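Local structure of NUDIX hydrolase (2B0V) at residues I27-A32 against M123-L128; D115-K120 against L128-I133; D19-V24 against D135-K140; A39-P44 against T82-F87. The protein belongs to the NudJ group of magnesium-dependent Nudix hydrolases and probably cleaves phosphate from nucleoside di- and triphosphates and thiamine diphosphate. All blocks are in the same frame, centred on the assembly; numbering follows the deposited sequence. Where two conformers were deposited one is given.

Contact 1: residues I27-A32 against M123-L128; sequences IPRGTA and MHRTPL. With EDO (1,2-ethanediol), chain D.
Arg125 reaches Pro28 by leaving its backbone with CG anti to N (chi1 173°) and then kinking at chi2 (111°), which lays the far half of the chain along the proline ring. The two side chains slide past each other in opposite directions. Pro28 CG comes to 3.4 Å from Arg125 NE, and Pro28 CB sits over one face of the guanidinium, off toward its rim, 3.5 Å from Arg125 CZ. This is flat van der Waals contact, with no hydrogen bond across the two loops.

The polar end of Arg125 looks elsewhere. Its NH1 makes a salt bridge with Glu26, at the end of strand 20-26, and gives a weak bond to O1 of an ethanediol near the guanidinium plane, with 3.1 Å from Arg125 NH1 to O1. That ethanediol, probably from the crystallisation liquor, also hydrogen-bonds Glu59 of helix 48-60, within the Nudix box. The next residue, Thr126, accepts from Leu128 N through OG1 at 3.0 Å, a capping bond where the loop turns into helix 128-137.

Arg29 approaches obliquely, its NH2 4.3 Å from Arg125 NH2, at an exposed surface. Two like charges this close are likely to be tolerated because Glu26 offsets one of them and solvent can screen the other. The proline holds one face of the Arg125 guanidinium by contact alone, while the direction of its charge is probably set mainly by the salt bridge to Glu26.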
# COMPACT_ATOMS: atom_id res chain seq x y z
N ILE A 27 -10.72 -8.54 -2.62
CA ILE A 27 -11.46 -8.89 -3.83
C ILE A 27 -11.81 -7.56 -4.49
O ILE A 27 -12.81 -6.93 -4.11
CB ILE A 27 -12.71 -9.70 -3.50
CG1 ILE A 27 -12.32 -10.97 -2.73
CG2 ILE A 27 -13.47 -10.04 -4.76
CD1 ILE A 27 -13.50 -11.83 -2.26
N PRO A 28 -10.99 -7.12 -5.47
CA PRO A 28 -11.20 -5.79 -6.10
C PRO A 28 -12.42 -5.72 -7.00
O PRO A 28 -13.03 -4.64 -7.15
CB PRO A 28 -9.93 -5.59 -6.96
CG PRO A 28 -8.98 -6.64 -6.53
CD PRO A 28 -9.82 -7.80 -6.03
N ARG A 29 -12.77 -6.84 -7.62
CA ARG A 29 -13.93 -6.91 -8.48
C ARG A 29 -14.28 -8.37 -8.52
O ARG A 29 -13.44 -9.22 -8.21
CB ARG A 29 -13.62 -6.39 -9.89
CG ARG A 29 -12.63 -7.24 -10.70
CD ARG A 29 -12.11 -6.52 -11.97
NE ARG A 29 -11.76 -5.12 -11.68
CZ ARG A 29 -10.59 -4.71 -11.18
NH1 ARG A 29 -9.62 -5.59 -10.92
NH2 ARG A 29 -10.38 -3.42 -10.94
N GLY A 30 -15.52 -8.67 -8.87
CA GLY A 30 -15.93 -10.06 -8.99
C GLY A 30 -15.73 -10.84 -7.71
O GLY A 30 -16.14 -10.39 -6.63
N THR A 31 -15.05 -11.98 -7.83
CA THR A 31 -14.89 -12.89 -6.70
C THR A 31 -13.43 -13.29 -6.38
O THR A 31 -13.17 -13.86 -5.32
CB THR A 31 -15.70 -14.17 -6.93
OG1 THR A 31 -15.41 -14.71 -8.22
CG2 THR A 31 -17.19 -13.88 -6.82
N ALA A 32 -12.51 -12.99 -7.30
CA ALA A 32 -11.12 -13.47 -7.15
C ALA A 32 -10.36 -12.75 -6.06
O ALA A 32 -10.32 -11.52 -6.03
CB ALA A 32 -10.36 -13.33 -8.47
N MSE A 123 -1.39 -14.48 -7.78
CA MSE A 123 -2.59 -13.79 -7.23
C MSE A 123 -2.24 -12.38 -6.72
O MSE A 123 -3.08 -11.72 -6.11
CB MSE A 123 -3.30 -14.63 -6.16
CG MSE A 123 -2.49 -14.87 -4.92
SE MSE A 123 -3.47 -15.95 -3.59
CE MSE A 123 -4.42 -14.49 -2.79
N HIS A 124 -1.03 -11.89 -7.00
CA HIS A 124 -0.74 -10.49 -6.66
C HIS A 124 -1.67 -9.59 -7.48
O HIS A 124 -1.91 -9.83 -8.68
CB HIS A 124 0.69 -10.11 -6.97
CG HIS A 124 1.69 -10.74 -6.07
ND1 HIS A 124 3.02 -10.39 -6.11
CD2 HIS A 124 1.56 -11.66 -5.09
CE1 HIS A 124 3.68 -11.12 -5.23
NE2 HIS A 124 2.82 -11.89 -4.59
N ARG A 125 -2.14 -8.51 -6.84
CA ARG A 125 -3.01 -7.59 -7.54
C ARG A 125 -2.35 -6.97 -8.79
O ARG A 125 -2.98 -6.87 -9.85
CB ARG A 125 -3.53 -6.51 -6.58
CG ARG A 125 -4.32 -5.41 -7.26
CD ARG A 125 -5.75 -5.48 -6.88
NE ARG A 125 -6.60 -4.43 -7.48
CZ ARG A 125 -7.15 -3.41 -6.82
NH1 ARG A 125 -6.93 -3.23 -5.51
NH2 ARG A 125 -7.94 -2.54 -7.47
N THR A 126 -1.09 -6.59 -8.67
CA THR A 126 -0.34 -6.01 -9.82
C THR A 126 1.12 -6.41 -9.67
O THR A 126 1.51 -6.88 -8.60
CB THR A 126 -0.37 -4.45 -9.83
OG1 THR A 126 0.42 -3.96 -8.74
CG2 THR A 126 -1.83 -3.87 -9.74
N PRO A 127 1.93 -6.22 -10.73
CA PRO A 127 3.36 -6.45 -10.61
C PRO A 127 4.05 -5.56 -9.56
O PRO A 127 5.18 -5.88 -9.12
CB PRO A 127 3.88 -6.13 -12.03
CG PRO A 127 2.71 -6.38 -12.90
CD PRO A 127 1.58 -5.81 -12.10
N LEU A 128 3.39 -4.49 -9.12
CA LEU A 128 3.97 -3.58 -8.14
C LEU A 128 4.04 -4.15 -6.73
O LEU A 128 4.83 -3.66 -5.89
CB LEU A 128 3.24 -2.24 -8.12
CG LEU A 128 3.09 -1.47 -9.43
CD1 LEU A 128 2.67 -0.08 -9.01
CD2 LEU A 128 4.39 -1.46 -10.27
C1 EDO D . -7.32 -0.81 -2.12
O1 EDO D . -6.38 -1.18 -3.19
C2 EDO D . -8.22 0.41 -2.40
O2 EDO D . -8.69 1.11 -1.20

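Contact 2: residues D115-K120 against L128-I133; sequences DEIRAK and LVMQCI
No ring or guanidinium face takes part where Ile117 and Arg118 meet Met130 and Ile133. The one flat group among the four, the guanidinium of Arg118, is carried off by an extended chain and makes a long ion pair with Asp115 of its own helix, 4.0 Å from Arg118 NH1 to Asp115 OD1. What Arg118 offers the other helix is aliphatic: its CG lies 4.0 Å from SE of Met130, modelled as selenomethionine.

Met130 starts with CG anti to its backbone N (chi1 -169°) and then bends at both chi2 and chi3, which swings the selenium out of its helix to rest between Arg118 CG and the CG2 branch of Ile117, 4.1 Å from the latter. The two isoleucines meet tip to tip, Ile117 CD1 and Ile133 CD1 standing 3.8 Å apart, and the same Ile133 methyl also touches Ile117 CG2 at 4.0 Å.

These residues close a helix-loop-helix: helix 114-119 and helix 128-137 run roughly antiparallel, their short segments at 149° with axes 11.0 Å apart. His124 in the connecting loop bonds through NE2 to Ile117 O, near the C-terminal end of the first helix. Behind the isoleucines lies strand 20-26, where Ile117 packs on Tyr21 and Leu23 and Ile133 on Tyr21.

Ile117, Met130 and Ile133 are buried and apolar, with no hydrogen bond across the pair. Between these segments the contact is therefore one of methyl, methylene and selenium surfaces, and Arg118, which is exposed, keeps its charge outside the apolar contact.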
# COMPACT_ATOMS: atom_id res chain seq x y z
N ASP A 115 9.05 -15.64 1.25
CA ASP A 115 8.80 -16.90 0.54
C ASP A 115 7.32 -17.04 0.19
O ASP A 115 6.98 -17.45 -0.93
CB ASP A 115 9.29 -18.11 1.34
CG ASP A 115 10.79 -18.28 1.23
OD1 ASP A 115 11.47 -17.34 0.75
OD2 ASP A 115 11.31 -19.35 1.61
N GLU A 116 6.46 -16.71 1.15
CA GLU A 116 5.02 -16.83 0.95
C GLU A 116 4.53 -15.86 -0.12
O GLU A 116 3.68 -16.20 -0.97
CB GLU A 116 4.27 -16.58 2.27
CG GLU A 116 4.53 -17.69 3.36
CD GLU A 116 4.12 -17.33 4.84
OE1 GLU A 116 3.99 -16.15 5.28
OE2 GLU A 116 3.93 -18.28 5.63
N ILE A 117 5.06 -14.64 -0.06
CA ILE A 117 4.67 -13.62 -1.04
C ILE A 117 5.09 -14.08 -2.44
O ILE A 117 4.28 -14.05 -3.39
CB ILE A 117 5.32 -12.26 -0.68
CG1 ILE A 117 4.75 -11.75 0.65
CG2 ILE A 117 5.04 -11.20 -1.76
CD1 ILE A 117 5.60 -10.62 1.29
N ARG A 118 6.33 -14.55 -2.59
CA ARG A 118 6.79 -15.02 -3.90
C ARG A 118 5.95 -16.18 -4.42
O ARG A 118 5.62 -16.20 -5.60
CB ARG A 118 8.28 -15.39 -3.90
CG ARG A 118 9.22 -14.25 -3.67
CD ARG A 118 10.68 -14.74 -3.71
NE ARG A 118 11.63 -13.67 -3.39
CZ ARG A 118 12.71 -13.81 -2.62
NH1 ARG A 118 13.03 -14.97 -2.05
NH2 ARG A 118 13.49 -12.75 -2.41
N ALA A 119 5.52 -17.09 -3.53
CA ALA A 119 4.78 -18.27 -3.97
C ALA A 119 3.35 -17.91 -4.38
O ALA A 119 2.65 -18.69 -5.01
CB ALA A 119 4.79 -19.33 -2.87
N LYS A 120 2.93 -16.70 -4.01
CA LYS A 120 1.58 -16.23 -4.30
C LYS A 120 1.57 -15.23 -5.46
O LYS A 120 0.60 -14.51 -5.65
CB LYS A 120 0.95 -15.64 -3.04
CG LYS A 120 0.32 -16.72 -2.20
CD LYS A 120 -0.41 -16.10 -1.02
CE LYS A 120 -1.42 -17.05 -0.48
NZ LYS A 120 -0.77 -18.29 -0.00
N LEU A 128 3.39 -4.49 -9.12
CA LEU A 128 3.97 -3.58 -8.14
C LEU A 128 4.04 -4.15 -6.73
O LEU A 128 4.83 -3.66 -5.89
CB LEU A 128 3.24 -2.24 -8.12
CG LEU A 128 3.09 -1.47 -9.43
CD1 LEU A 128 2.67 -0.08 -9.01
CD2 LEU A 128 4.39 -1.46 -10.27
N VAL A 129 3.21 -5.17 -6.47
CA VAL A 129 3.20 -5.77 -5.14
C VAL A 129 4.59 -6.30 -4.87
O VAL A 129 5.19 -6.04 -3.80
CB VAL A 129 2.16 -6.90 -5.03
CG1 VAL A 129 2.21 -7.51 -3.66
CG2 VAL A 129 0.77 -6.32 -5.26
N MSE A 130 5.13 -7.05 -5.83
CA MSE A 130 6.46 -7.58 -5.65
C MSE A 130 7.53 -6.49 -5.80
O MSE A 130 8.49 -6.43 -5.02
CB MSE A 130 6.70 -8.74 -6.66
CG MSE A 130 7.93 -9.55 -6.41
SE MSE A 130 7.60 -10.76 -4.88
CE MSE A 130 8.71 -9.75 -3.71
N GLN A 131 7.35 -5.62 -6.79
CA GLN A 131 8.41 -4.62 -7.08
C GLN A 131 8.63 -3.70 -5.88
O GLN A 131 9.79 -3.38 -5.53
CB GLN A 131 8.09 -3.79 -8.32
CG GLN A 131 9.29 -2.92 -8.78
CD GLN A 131 10.51 -3.77 -9.09
OE1 GLN A 131 11.59 -3.59 -8.53
NE2 GLN A 131 10.32 -4.76 -9.92
N CYS A 132 7.54 -3.25 -5.25
CA CYS A 132 7.62 -2.32 -4.10
C CYS A 132 8.42 -2.96 -2.95
O CYS A 132 9.23 -2.32 -2.27
CB CYS A 132 6.19 -1.89 -3.66
SG CYS A 132 5.32 -0.84 -4.90
N ILE A 133 8.21 -4.25 -2.75
CA ILE A 133 8.97 -4.98 -1.71
C ILE A 133 10.44 -5.13 -2.08
O ILE A 133 11.31 -4.93 -1.23
CB ILE A 133 8.34 -6.39 -1.45
CG1 ILE A 133 7.00 -6.20 -0.75
CG2 ILE A 133 9.27 -7.27 -0.61
CD1 ILE A 133 6.09 -7.45 -0.74

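Contact 3: residues D19-V24 against D135-K140; sequences DKYLLV and DYHAGK
A water bridges Tyr21 OH and His137 ND1, 2.7 Å from each, and so links strand 20-26 to the end of helix 128-137. Tyr21 OH itself lies at the edge of the imidazole, near its plane.

The same phenol also touches Tyr136. Tyr21 OH is 3.7 Å from Tyr136 CD2, and Tyr21 CE1 lies 3.8 Å from that carbon. Each ring presents its edge to the other, although the planes stand nearly at right angles, so no face is used and this is not a stack. Tyr136 gets there with CG anti to the backbone N (chi1 169°), which brings the CD2-CE2 edge of its ring to the OH and CE1 of Tyr21; its own hydroxyl goes to Glu16, and its ring makes a cation-pi contact with Arg141.

Here the last turn of helix 128-137 packs on the Nudix sheet. Tyr21 belongs to strand 20-26 and points to this helix, whereas its neighbour Leu22 touches helix 48-60, so the strand is sandwiched between helices as expected of the alpha/beta/alpha Nudix fold. With an alanine in place of Tyr21, the edge of Tyr136 would probably face a gap and His137 would lose its water link to the strand.

Just past these residues the helix ends in a Schellman motif. Gly139, at positive phi (86°), lets Lys140 N bond back to Asp135 O at 3.1 Å, and Gly139 N bonds to Tyr136 O at 3.1 Å.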
# COMPACT_ATOMS: atom_id res chain seq x y z
N ASP A 19 11.09 -9.33 9.11
CA ASP A 19 11.15 -10.04 7.81
C ASP A 19 9.78 -10.56 7.33
O ASP A 19 9.71 -11.36 6.41
CB ASP A 19 12.21 -11.17 7.82
CG ASP A 19 13.55 -10.69 8.36
OD1 ASP A 19 14.13 -9.76 7.78
OD2 ASP A 19 14.00 -11.22 9.39
N LYS A 20 8.70 -10.06 7.94
CA LYS A 20 7.35 -10.28 7.41
C LYS A 20 6.67 -8.96 7.04
O LYS A 20 6.99 -7.91 7.63
CB LYS A 20 6.49 -11.00 8.43
CG LYS A 20 7.08 -12.35 8.84
CD LYS A 20 6.05 -13.14 9.56
CE LYS A 20 6.61 -14.47 10.07
NZ LYS A 20 7.72 -14.18 11.03
N TYR A 21 5.76 -9.02 6.08
CA TYR A 21 5.10 -7.81 5.57
C TYR A 21 3.61 -7.88 5.81
O TYR A 21 2.99 -8.90 5.55
CB TYR A 21 5.35 -7.65 4.07
CG TYR A 21 6.80 -7.46 3.72
CD1 TYR A 21 7.33 -6.18 3.59
CD2 TYR A 21 7.64 -8.56 3.52
CE1 TYR A 21 8.68 -5.99 3.26
CE2 TYR A 21 8.99 -8.39 3.19
CZ TYR A 21 9.50 -7.11 3.07
OH TYR A 21 10.83 -6.94 2.74
N LEU A 22 3.02 -6.77 6.29
CA LEU A 22 1.58 -6.68 6.45
C LEU A 22 0.92 -6.40 5.09
O LEU A 22 1.09 -5.29 4.52
CB LEU A 22 1.20 -5.54 7.43
CG LEU A 22 -0.28 -5.45 7.83
CD1 LEU A 22 -0.82 -6.74 8.47
CD2 LEU A 22 -0.44 -4.21 8.76
N LEU A 23 0.14 -7.38 4.61
CA LEU A 23 -0.52 -7.31 3.31
C LEU A 23 -1.97 -7.58 3.49
O LEU A 23 -2.40 -8.11 4.53
CB LEU A 23 0.07 -8.35 2.34
CG LEU A 23 1.57 -8.22 2.00
CD1 LEU A 23 2.06 -9.41 1.11
CD2 LEU A 23 1.93 -6.83 1.38
N VAL A 24 -2.73 -7.31 2.45
CA VAL A 24 -4.15 -7.63 2.49
C VAL A 24 -4.49 -8.63 1.41
O VAL A 24 -3.92 -8.58 0.32
CB VAL A 24 -5.07 -6.38 2.38
CG1 VAL A 24 -4.89 -5.45 3.59
CG2 VAL A 24 -4.83 -5.64 1.07
N ASP A 135 12.27 -3.15 -3.98
CA ASP A 135 12.91 -1.85 -3.87
C ASP A 135 13.16 -1.52 -2.39
O ASP A 135 14.24 -1.06 -2.03
CB ASP A 135 12.06 -0.81 -4.59
CG ASP A 135 12.09 -0.98 -6.11
OD1 ASP A 135 12.99 -1.69 -6.60
OD2 ASP A 135 11.25 -0.37 -6.82
N TYR A 136 12.18 -1.81 -1.53
CA TYR A 136 12.33 -1.60 -0.10
C TYR A 136 13.50 -2.45 0.43
O TYR A 136 14.36 -1.96 1.20
CB TYR A 136 11.04 -1.99 0.62
CG TYR A 136 11.19 -2.06 2.12
CD1 TYR A 136 11.22 -0.90 2.89
CD2 TYR A 136 11.32 -3.29 2.76
CE1 TYR A 136 11.38 -0.95 4.25
CE2 TYR A 136 11.48 -3.36 4.15
CZ TYR A 136 11.50 -2.19 4.88
OH TYR A 136 11.67 -2.27 6.25
N HIS A 137 13.53 -3.71 0.02
CA HIS A 137 14.59 -4.63 0.45
C HIS A 137 15.95 -4.19 -0.06
O HIS A 137 16.96 -4.40 0.62
CB HIS A 137 14.30 -6.07 -0.02
CG HIS A 137 15.18 -7.10 0.61
ND1 HIS A 137 14.84 -7.76 1.77
CD2 HIS A 137 16.40 -7.57 0.25
CE1 HIS A 137 15.80 -8.61 2.10
NE2 HIS A 137 16.76 -8.52 1.19
N ALA A 138 15.98 -3.59 -1.25
CA ALA A 138 17.20 -3.06 -1.86
C ALA A 138 17.70 -1.78 -1.19
O ALA A 138 18.68 -1.17 -1.66
CB ALA A 138 16.99 -2.83 -3.37
N GLY A 139 17.05 -1.34 -0.12
CA GLY A 139 17.56 -0.21 0.65
C GLY A 139 17.11 1.12 0.10
O GLY A 139 17.71 2.18 0.39
N LYS A 140 16.07 1.10 -0.74
CA LYS A 140 15.52 2.34 -1.27
C LYS A 140 14.69 3.06 -0.19
O LYS A 140 13.60 2.60 0.21
CB LYS A 140 14.73 2.12 -2.57
CG LYS A 140 15.57 1.58 -3.75
CD LYS A 140 16.85 2.40 -4.02
CE LYS A 140 17.59 1.92 -5.27
NZ LYS A 140 18.59 2.91 -5.85
O HOH W 1 13.36 -6.33 3.57

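Contact 4: residues A39-P44 against T82-F87; sequences AGHLEP and TTYLRF
His41, Tyr84 and Ala39 contribute most of the surface covered here, with Arg86 close behind. His41 and Tyr84 meet through one carbon: CE1 of Tyr84 lies 4.0 Å from His41 NE2, which sits at the edge of the tyrosine ring, near its plane. A water ties the two together, 3.2 Å from His41 NE2 and 2.7 Å from Tyr84 OH, and it lies in the plane of the imidazole. The phenol has a second partner in Asn80, while the methyl CG2 of Thr82 covers one face of the ring from 3.6 Å above its plane.

Further along, the methyl of Ala39 touches Arg86, with 3.7 Å from Ala39 CB to Arg86 NH2. Arg86 leaves its strand with CG anti to N (chi1 173°) and bends at chi3 (-106°), bringing the guanidinium back over the sheet toward Ala39. There its NH2 bonds Asn36 and its NH1 bonds Gln37.

Both segments pair with strand 8-17, strand 39-41 antiparallel and strand 82-96 parallel, so these side chains reach across the strand between them; Thr10 of that strand touches both Tyr84 and Arg86. Residues from Gly40 on form the Nudix box, and Ale39 N bonds Glu59 near its other end.

No direct hydrogen bond crosses between the segments. The polar link between His41 and Tyr84 is a shared water, and the buried charge of Arg86 is met by two neutral amide oxygens, which fix its direction and would probably stabilise it less than a carboxylate.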
# COMPACT_ATOMS: atom_id res chain seq x y z
N ALA A 39 -3.42 -0.14 0.38
CA ALA A 39 -3.21 0.80 -0.75
C ALA A 39 -4.53 1.34 -1.16
O ALA A 39 -5.54 0.77 -0.82
CB ALA A 39 -2.59 0.09 -1.98
N GLY A 40 -4.54 2.45 -1.88
CA GLY A 40 -5.78 2.98 -2.43
C GLY A 40 -5.59 4.32 -3.09
O GLY A 40 -4.47 4.83 -3.17
N HIS A 41 -6.70 4.90 -3.55
CA HIS A 41 -6.63 6.14 -4.29
C HIS A 41 -6.53 7.35 -3.37
O HIS A 41 -7.21 7.41 -2.34
CB HIS A 41 -7.90 6.29 -5.10
CG HIS A 41 -7.91 5.46 -6.34
ND1 HIS A 41 -7.83 4.08 -6.32
CD2 HIS A 41 -8.00 5.81 -7.65
CE1 HIS A 41 -7.87 3.62 -7.55
NE2 HIS A 41 -7.98 4.64 -8.38
N LEU A 42 -5.73 8.34 -3.76
CA LEU A 42 -5.76 9.65 -3.12
C LEU A 42 -7.17 10.23 -3.24
O LEU A 42 -7.77 10.18 -4.32
CB LEU A 42 -4.78 10.58 -3.86
CG LEU A 42 -4.69 11.99 -3.26
CD1 LEU A 42 -3.97 11.87 -1.91
CD2 LEU A 42 -3.87 12.84 -4.20
N GLU A 43 -7.67 10.81 -2.15
CA GLU A 43 -9.00 11.49 -2.11
C GLU A 43 -8.78 13.00 -1.99
O GLU A 43 -7.72 13.44 -1.54
CB GLU A 43 -9.81 10.97 -0.92
CG GLU A 43 -10.10 9.49 -1.03
CD GLU A 43 -10.87 8.97 0.15
OE1 GLU A 43 -11.10 9.75 1.11
OE2 GLU A 43 -11.27 7.78 0.12
N PRO A 44 -9.76 13.83 -2.43
CA PRO A 44 -9.52 15.27 -2.25
C PRO A 44 -9.34 15.65 -0.77
O PRO A 44 -9.83 14.96 0.11
CB PRO A 44 -10.80 15.93 -2.78
CG PRO A 44 -11.45 14.91 -3.65
CD PRO A 44 -11.03 13.56 -3.14
N THR A 82 -6.06 1.86 -17.35
CA THR A 82 -5.89 2.97 -16.42
C THR A 82 -4.42 3.18 -16.02
O THR A 82 -3.74 2.22 -15.65
CB THR A 82 -6.73 2.78 -15.16
OG1 THR A 82 -8.11 2.57 -15.52
CG2 THR A 82 -6.61 4.00 -14.23
N THR A 83 -3.97 4.44 -16.10
CA THR A 83 -2.61 4.81 -15.68
C THR A 83 -2.61 5.26 -14.23
O THR A 83 -3.47 6.02 -13.78
CB THR A 83 -1.99 5.90 -16.59
OG1 THR A 83 -1.97 5.40 -17.93
CG2 THR A 83 -0.54 6.19 -16.21
N TYR A 84 -1.61 4.79 -13.50
CA TYR A 84 -1.53 5.05 -12.08
C TYR A 84 -0.18 5.66 -11.75
O TYR A 84 0.81 5.39 -12.44
CB TYR A 84 -1.63 3.73 -11.30
CG TYR A 84 -2.95 3.05 -11.41
CD1 TYR A 84 -4.01 3.41 -10.56
CD2 TYR A 84 -3.16 2.05 -12.36
CE1 TYR A 84 -5.27 2.76 -10.67
CE2 TYR A 84 -4.41 1.40 -12.47
CZ TYR A 84 -5.44 1.76 -11.62
OH TYR A 84 -6.65 1.13 -11.75
N LEU A 85 -0.18 6.49 -10.71
CA LEU A 85 1.04 6.97 -10.11
C LEU A 85 0.97 6.59 -8.62
O LEU A 85 0.23 7.21 -7.84
CB LEU A 85 1.12 8.50 -10.29
CG LEU A 85 2.44 9.14 -9.93
CD1 LEU A 85 3.63 8.64 -10.78
CD2 LEU A 85 2.27 10.67 -10.11
N ARG A 86 1.75 5.56 -8.25
CA ARG A 86 1.65 4.97 -6.93
C ARG A 86 2.80 5.45 -6.07
O ARG A 86 3.96 5.10 -6.32
CB ARG A 86 1.73 3.44 -6.99
CG ARG A 86 1.81 2.77 -5.59
CD ARG A 86 2.11 1.23 -5.72
NE ARG A 86 0.91 0.44 -5.45
CZ ARG A 86 0.85 -0.73 -4.82
NH1 ARG A 86 1.92 -1.34 -4.35
NH2 ARG A 86 -0.34 -1.28 -4.61
N PHE A 87 2.48 6.26 -5.05
CA PHE A 87 3.51 6.69 -4.07
C PHE A 87 3.56 5.66 -2.98
O PHE A 87 2.56 5.46 -2.32
CB PHE A 87 3.08 8.00 -3.44
CG PHE A 87 3.20 9.19 -4.37
CD1 PHE A 87 4.27 10.10 -4.23
CD2 PHE A 87 2.24 9.38 -5.39
CE1 PHE A 87 4.39 11.20 -5.12
CE2 PHE A 87 2.35 10.49 -6.29
CZ PHE A 87 3.42 11.39 -6.16
O HOH W 2 -8.61 2.86 -11.00

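In the fold
Of the four, contact 3 joins the segments farthest apart in sequence, and the other three fall within the span it encloses. Contact 4 closes first, between the segments of contact 1, while contacts 1 and 2 interleave and share Leu128. Helix 128-137 serves both contacts 2 and 3, whose centres are 9 Å apart; Ile117 and Ile133 meet Tyr21 there, so the two contacts pack together against strand 20-26. Contact 4 lies about 19 Å from contact 3 between centres, across the chain's centre but on the same mixed sheet. Leu128 CD1 reaches Arg86 CD at 3.6 Å, so the start of helix 128-137 packs on Arg86 of contact 4, beside the Nudix box.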